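Local coordinates for protein oxalate oxidase 1 (Hordeum vulgare, PDB 2ET1) that catalyses the manganese-dependent oxidation of oxalate by molecular oxygen to carbon dioxide and hydrogen peroxide in the plant apoplast, at residues S54-L59 against N75-A80; A93-M98 against M149-N154. All coordinates share one frame; numbering follows the deposited sequence.

Contact 1: S54-L59 against N75-A80. With GLV (glyoxylic acid), chain C.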
loop_
_atom_site.group_PDB
_atom_site.type_symbol
_atom_site.label_atom_id
_atom_site.label_comp_id
_atom_site.label_asym_id
_atom_site.label_seq_id
_atom_site.Cartn_x
_atom_site.Cartn_y
_atom_site.Cartn_z
ATOM N N SER A 54 5.100 13.157 -33.089
ATOM C CA SER A 54 5.613 12.036 -32.294
ATOM C C SER A 54 4.621 10.880 -32.312
ATOM O O SER A 54 3.454 11.055 -32.693
ATOM C CB SER A 54 5.892 12.466 -30.843
ATOM O OG SER A 54 4.690 12.852 -30.195
ATOM N N ALA A 55 5.089 9.699 -31.920
ATOM C CA ALA A 55 4.234 8.519 -31.848
ATOM C C ALA A 55 4.572 7.712 -30.601
ATOM O O ALA A 55 5.747 7.454 -30.318
ATOM C CB ALA A 55 4.388 7.671 -33.081
ATOM N N VAL A 56 3.528 7.313 -29.878
ATOM C CA VAL A 56 3.662 6.507 -28.655
ATOM C C VAL A 56 3.268 5.061 -28.957
ATOM O O VAL A 56 2.145 4.809 -29.421
ATOM C CB VAL A 56 2.772 7.056 -27.498
ATOM C CG1 VAL A 56 2.967 6.221 -26.212
ATOM C CG2 VAL A 56 3.039 8.539 -27.238
ATOM N N THR A 57 4.194 4.130 -28.725
ATOM C CA THR A 57 3.920 2.696 -28.840
ATOM C C THR A 57 3.819 2.147 -27.415
ATOM O O THR A 57 4.804 2.139 -26.672
ATOM C CB THR A 57 5.024 1.950 -29.643
ATOM O OG1 THR A 57 5.163 2.530 -30.952
ATOM C CG2 THR A 57 4.677 0.478 -29.815
ATOM N N GLU A 58 2.623 1.696 -27.035
ATOM C CA GLU A 58 2.372 1.303 -25.648
ATOM C C GLU A 58 2.643 -0.165 -25.358
ATOM O O GLU A 58 2.341 -1.038 -26.179
ATOM C CB GLU A 58 0.932 1.622 -25.255
ATOM C CG GLU A 58 0.632 3.109 -25.153
ATOM C CD GLU A 58 -0.765 3.395 -24.649
ATOM O OE1 GLU A 58 -0.902 3.864 -23.502
ATOM O OE2 GLU A 58 -1.731 3.150 -25.400
ATOM N N LEU A 59 3.207 -0.435 -24.180
ATOM C CA LEU A 59 3.322 -1.809 -23.677
ATOM C C LEU A 59 2.785 -1.866 -22.240
ATOM O O LEU A 59 3.480 -2.275 -21.290
ATOM C CB LEU A 59 4.761 -2.328 -23.792
ATOM C CG LEU A 59 5.002 -3.797 -24.109
ATOM C CD1 LEU A 59 4.206 -4.298 -25.326
ATOM C CD2 LEU A 59 6.505 -4.073 -24.295
ATOM N N ASN A 75 6.649 2.106 -22.311
ATOM C CA ASN A 75 6.279 2.621 -23.650
ATOM C C ASN A 75 7.538 3.041 -24.416
ATOM O O ASN A 75 8.565 3.331 -23.804
ATOM C CB ASN A 75 5.385 3.871 -23.565
ATOM C CG ASN A 75 4.043 3.637 -22.870
ATOM O OD1 ASN A 75 3.412 4.608 -22.425
ATOM N ND2 ASN A 75 3.596 2.395 -22.788
ATOM N N ARG A 76 7.444 3.073 -25.747
ATOM C CA ARG A 76 8.468 3.680 -26.616
ATOM C C ARG A 76 7.870 4.954 -27.224
ATOM O O ARG A 76 6.678 4.980 -27.551
ATOM C CB ARG A 76 8.879 2.685 -27.714
ATOM C CG ARG A 76 9.764 3.284 -28.806
ATOM C CD ARG A 76 10.171 2.236 -29.860
ATOM N NE ARG A 76 10.933 2.888 -30.924
ATOM C CZ ARG A 76 11.948 2.337 -31.590
ATOM N NH1 ARG A 76 12.343 1.095 -31.329
ATOM N NH2 ARG A 76 12.569 3.041 -32.528
ATOM N N VAL A 77 8.673 6.014 -27.378
ATOM C CA VAL A 77 8.187 7.237 -28.059
ATOM C C VAL A 77 9.199 7.667 -29.111
ATOM O O VAL A 77 10.385 7.804 -28.801
ATOM C CB VAL A 77 7.900 8.413 -27.072
ATOM C CG1 VAL A 77 7.195 9.576 -27.787
ATOM C CG2 VAL A 77 7.054 7.917 -25.890
ATOM N N ASP A 78 8.724 7.830 -30.354
ATOM C CA ASP A 78 9.586 8.273 -31.474
ATOM C C ASP A 78 9.201 9.693 -31.894
ATOM O O ASP A 78 8.018 10.041 -31.856
ATOM C CB ASP A 78 9.456 7.315 -32.669
ATOM C CG ASP A 78 10.011 5.939 -32.376
ATOM O OD1 ASP A 78 11.245 5.767 -32.495
ATOM O OD2 ASP A 78 9.223 5.032 -32.025
ATOM N N PHE A 79 10.197 10.499 -32.297
ATOM C CA PHE A 79 10.009 11.933 -32.611
ATOM C C PHE A 79 10.605 12.323 -33.979
ATOM O O PHE A 79 11.788 12.111 -34.209
ATOM C CB PHE A 79 10.713 12.843 -31.579
ATOM C CG PHE A 79 10.266 12.667 -30.142
ATOM C CD1 PHE A 79 9.468 13.643 -29.534
ATOM C CD2 PHE A 79 10.709 11.588 -29.379
ATOM C CE1 PHE A 79 9.072 13.516 -28.193
ATOM C CE2 PHE A 79 10.320 11.444 -28.040
ATOM C CZ PHE A 79 9.500 12.421 -27.442
ATOM N N ALA A 80 9.795 12.933 -34.849
ATOM C CA ALA A 80 10.307 13.681 -36.019
ATOM C C ALA A 80 11.080 14.921 -35.540
ATOM O O ALA A 80 10.849 15.391 -34.428
ATOM C CB ALA A 80 9.133 14.107 -36.905
HETATM C C1 GLV C . 4.609 7.701 -23.181
HETATM O O1 GLV C . 3.470 7.170 -22.498
HETATM C C2 GLV C . 5.164 8.844 -22.391
HETATM O O2 GLV C . 6.037 9.590 -22.910
HETATM O O3 GLV C . 4.748 8.986 -21.225
HETATM O O HOH W 1 6.701 4.779 -31.009
#
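Val56 and Val77 face each other as a non-hydrogen-bonded pair of two antiparallel strands, flanked by the hydrogen-bonded pairs Ala55-Asp78 and Thr57-Arg76. Val56 CG2 and Val77 CG2 meet at 4.3 Å. On the same face Val56 CG1 packs against C1 of the glyoxylic acid at 3.8 Å, and Val77 CG2 approaches ligand O2 at 3.6 Å. The side chains of Glu58 and Asn75 run side by side in the same direction, with carboxylate and amide planes 67° apart. Asn75 is an oxalate-binding residue and turns its amide toward the ligand: CG stands beside the backbone N (chi1 -62°), and Asn75 CB lies 3.9 Å from ligand C1. Cut back to an alanine, the position would probably lose the amide beside the ligand and open a gap next to Glu58. On the other face Arg76 grips Asp78 side-on, NE to OD2 at 3.0 Å and NH2 to OD1 at 3.0 Å. A water lies between Asp78 OD2 and the other strand, where Thr57 OG1 is 2.7 Å from the water O. Ala55 O is also near, but this water has more acceptors in reach than protons. Strand 73-79 runs between 54-59 and 147-153 in the sheet, inside the cupin fold.

Contact 2: A93-M98 against M149-N154. With MN (manganese (II) ion), chain B; GLV (glyoxylic acid), chain C.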
loop_
_atom_site.group_PDB
_atom_site.type_symbol
_atom_site.label_atom_id
_atom_site.label_comp_id
_atom_site.label_asym_id
_atom_site.label_seq_id
_atom_site.Cartn_x
_atom_site.Cartn_y
_atom_site.Cartn_z
ATOM N N ALA A 93 0.949 6.782 -11.854
ATOM C CA ALA A 93 2.344 6.285 -11.820
ATOM C C ALA A 93 3.418 7.361 -11.885
ATOM O O ALA A 93 3.209 8.429 -12.489
ATOM C CB ALA A 93 2.572 5.293 -12.970
ATOM N N THR A 94 4.569 7.035 -11.290
ATOM C CA THR A 94 5.866 7.674 -11.601
ATOM C C THR A 94 6.433 7.064 -12.888
ATOM O O THR A 94 6.236 5.876 -13.156
ATOM C CB THR A 94 6.879 7.437 -10.444
ATOM O OG1 THR A 94 6.406 8.055 -9.232
ATOM C CG2 THR A 94 8.279 8.036 -10.762
ATOM N N GLU A 95 7.157 7.884 -13.663
ATOM C CA GLU A 95 7.843 7.467 -14.901
ATOM C C GLU A 95 9.362 7.602 -14.749
ATOM O O GLU A 95 9.852 8.556 -14.123
ATOM C CB GLU A 95 7.369 8.361 -16.059
ATOM C CG GLU A 95 8.054 8.113 -17.414
ATOM C CD GLU A 95 7.556 9.060 -18.496
ATOM O OE1 GLU A 95 6.377 9.474 -18.433
ATOM O OE2 GLU A 95 8.354 9.404 -19.409
ATOM N N ILE A 96 10.097 6.643 -15.318
ATOM C CA ILE A 96 11.564 6.704 -15.369
ATOM C C ILE A 96 11.998 6.388 -16.802
ATOM O O ILE A 96 11.638 5.342 -17.355
ATOM C CB ILE A 96 12.215 5.785 -14.283
ATOM C CG1 ILE A 96 13.720 6.018 -14.173
ATOM C CG2 ILE A 96 11.868 4.284 -14.494
ATOM C CD1 ILE A 96 14.314 5.493 -12.834
ATOM N N GLY A 97 12.744 7.307 -17.418
ATOM C CA GLY A 97 13.027 7.178 -18.857
ATOM C C GLY A 97 14.488 7.279 -19.262
ATOM O O GLY A 97 15.316 7.840 -18.535
ATOM N N MET A 98 14.806 6.698 -20.422
ATOM C CA MET A 98 16.145 6.822 -21.019
ATOM C C MET A 98 16.029 7.190 -22.491
ATOM O O MET A 98 15.266 6.573 -23.224
ATOM C CB MET A 98 16.961 5.532 -20.861
ATOM C CG MET A 98 18.385 5.674 -21.432
ATOM S SD MET A 98 19.322 4.134 -21.433
ATOM C CE MET A 98 20.062 4.212 -19.830
ATOM N N MET A 149 13.002 7.458 -27.299
ATOM C CA MET A 149 13.223 7.125 -25.894
ATOM C C MET A 149 12.370 5.910 -25.519
ATOM O O MET A 149 11.371 5.602 -26.192
ATOM C CB MET A 149 12.857 8.310 -24.987
ATOM C CG MET A 149 11.403 8.726 -25.051
ATOM S SD MET A 149 11.065 10.160 -24.014
ATOM C CE MET A 149 9.301 10.096 -23.906
ATOM N N VAL A 150 12.775 5.232 -24.447
ATOM C CA VAL A 150 11.982 4.141 -23.852
ATOM C C VAL A 150 11.778 4.499 -22.375
ATOM O O VAL A 150 12.747 4.841 -21.688
ATOM C CB VAL A 150 12.695 2.768 -24.008
ATOM C CG1 VAL A 150 11.955 1.684 -23.238
ATOM C CG2 VAL A 150 12.812 2.371 -25.487
ATOM N N VAL A 151 10.532 4.419 -21.897
ATOM C CA VAL A 151 10.177 4.855 -20.535
ATOM C C VAL A 151 9.439 3.736 -19.810
ATOM O O VAL A 151 8.704 2.976 -20.443
ATOM C CB VAL A 151 9.326 6.156 -20.537
ATOM C CG1 VAL A 151 10.089 7.270 -21.244
ATOM C CG2 VAL A 151 7.991 5.963 -21.224
ATOM N N SER A 152 9.659 3.634 -18.498
ATOM C CA SER A 152 9.028 2.597 -17.675
ATOM C C SER A 152 8.183 3.265 -16.584
ATOM O O SER A 152 8.444 4.421 -16.215
ATOM C CB SER A 152 10.102 1.709 -17.028
ATOM O OG SER A 152 10.886 1.041 -18.017
ATOM N N PHE A 153 7.198 2.534 -16.063
ATOM C CA PHE A 153 6.266 3.071 -15.056
ATOM C C PHE A 153 6.105 2.101 -13.899
ATOM O O PHE A 153 6.165 0.883 -14.108
ATOM C CB PHE A 153 4.867 3.296 -15.662
ATOM C CG PHE A 153 4.852 4.192 -16.879
ATOM C CD1 PHE A 153 4.947 3.643 -18.162
ATOM C CD2 PHE A 153 4.712 5.576 -16.742
ATOM C CE1 PHE A 153 4.946 4.470 -19.297
ATOM C CE2 PHE A 153 4.719 6.425 -17.866
ATOM C CZ PHE A 153 4.825 5.860 -19.151
ATOM N N ASN A 154 5.852 2.619 -12.694
ATOM C CA ASN A 154 5.428 1.734 -11.582
ATOM C C ASN A 154 3.915 1.459 -11.538
ATOM O O ASN A 154 3.315 1.423 -10.465
ATOM C CB ASN A 154 5.983 2.171 -10.202
ATOM C CG ASN A 154 5.399 3.481 -9.686
ATOM O OD1 ASN A 154 5.495 3.761 -8.469
ATOM N ND2 ASN A 154 4.817 4.279 -10.558
HETATM MN MN MN B . 5.123 10.651 -19.751
HETATM C C1 GLV C . 4.609 7.701 -23.181
HETATM O O1 GLV C . 3.470 7.170 -22.498
HETATM C C2 GLV C . 5.164 8.844 -22.391
HETATM O O2 GLV C . 6.037 9.590 -22.910
HETATM O O3 GLV C . 4.748 8.986 -21.225
HETATM O O HOH W 2 6.999 11.071 -20.946
#
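Ile96 and Ser152 form a hydrogen-bonded pair of two antiparallel strands, whose axes approach to 4.6 Å at 158°, and Met98 pairs with Val150 in the same way. Beyond the strand end, the bond from Asn154 N to Thr94 O is weak. Glu95 and Phe153 lie side by side, pointing the same way. The carboxylate is turned 67° from the ring plane, and Phe153 CE2 lies 3.5 Å from Glu95 OE1. The Glu95 chain is extended, with CG anti to the backbone N (chi1 176°), and this carries the carboxylate out to the metal. Val151 crosses the Glu95 chain obliquely, Val151 CG1 3.3 Å from Glu95 OE2. A side chain at Gly97 would run into Val151 CG1, which packs on the Gly97 CA. The Phe153 ring turns its edge to the ligand, with glyoxylic acid O3 in the ring plane. Met149, extended beyond CG, brings CE to 3.4 Å from ligand O2. Ile96 CG2 packs on Ser152 CB on the opposite face, where Trp64 and other residues of a second subunit pack. Glu95 binds manganese through OE1 alone at 2.2 Å. Ligand O3, a water, His88, His90 and His137 complete six-fold coordination. The water O donates to Glu95 OE2 and to ligand O2, both at 2.6 Å. Thus one carboxylate oxygen holds the metal while the other orients its water, consistent with a site built to take oxalate onto the manganese.

From the N terminus, strand 54-59 comes first, and contact 1 closes a loop: 15 residues separate segment 54-59 from 75-80, on strand 73-79. Contact 2 opens later, at 93-98, and closes only after 50 residues. That excursion supplies strands 104-109, 118-123 and 137-141 of the second sheet and strand 128-131, outermost in this chain's first sheet. The two contacts are in series and neither nest nor cross. They join edge to edge in one sheet: strands 73-79 and 147-153 are neighbours, and Asn75 N probably bonds to Val151 O at 2.9 Å. Together they order four strands as 54-59, 73-79, 147-153 and 95-101. Both touch the same glyoxylic acid in the cupin site.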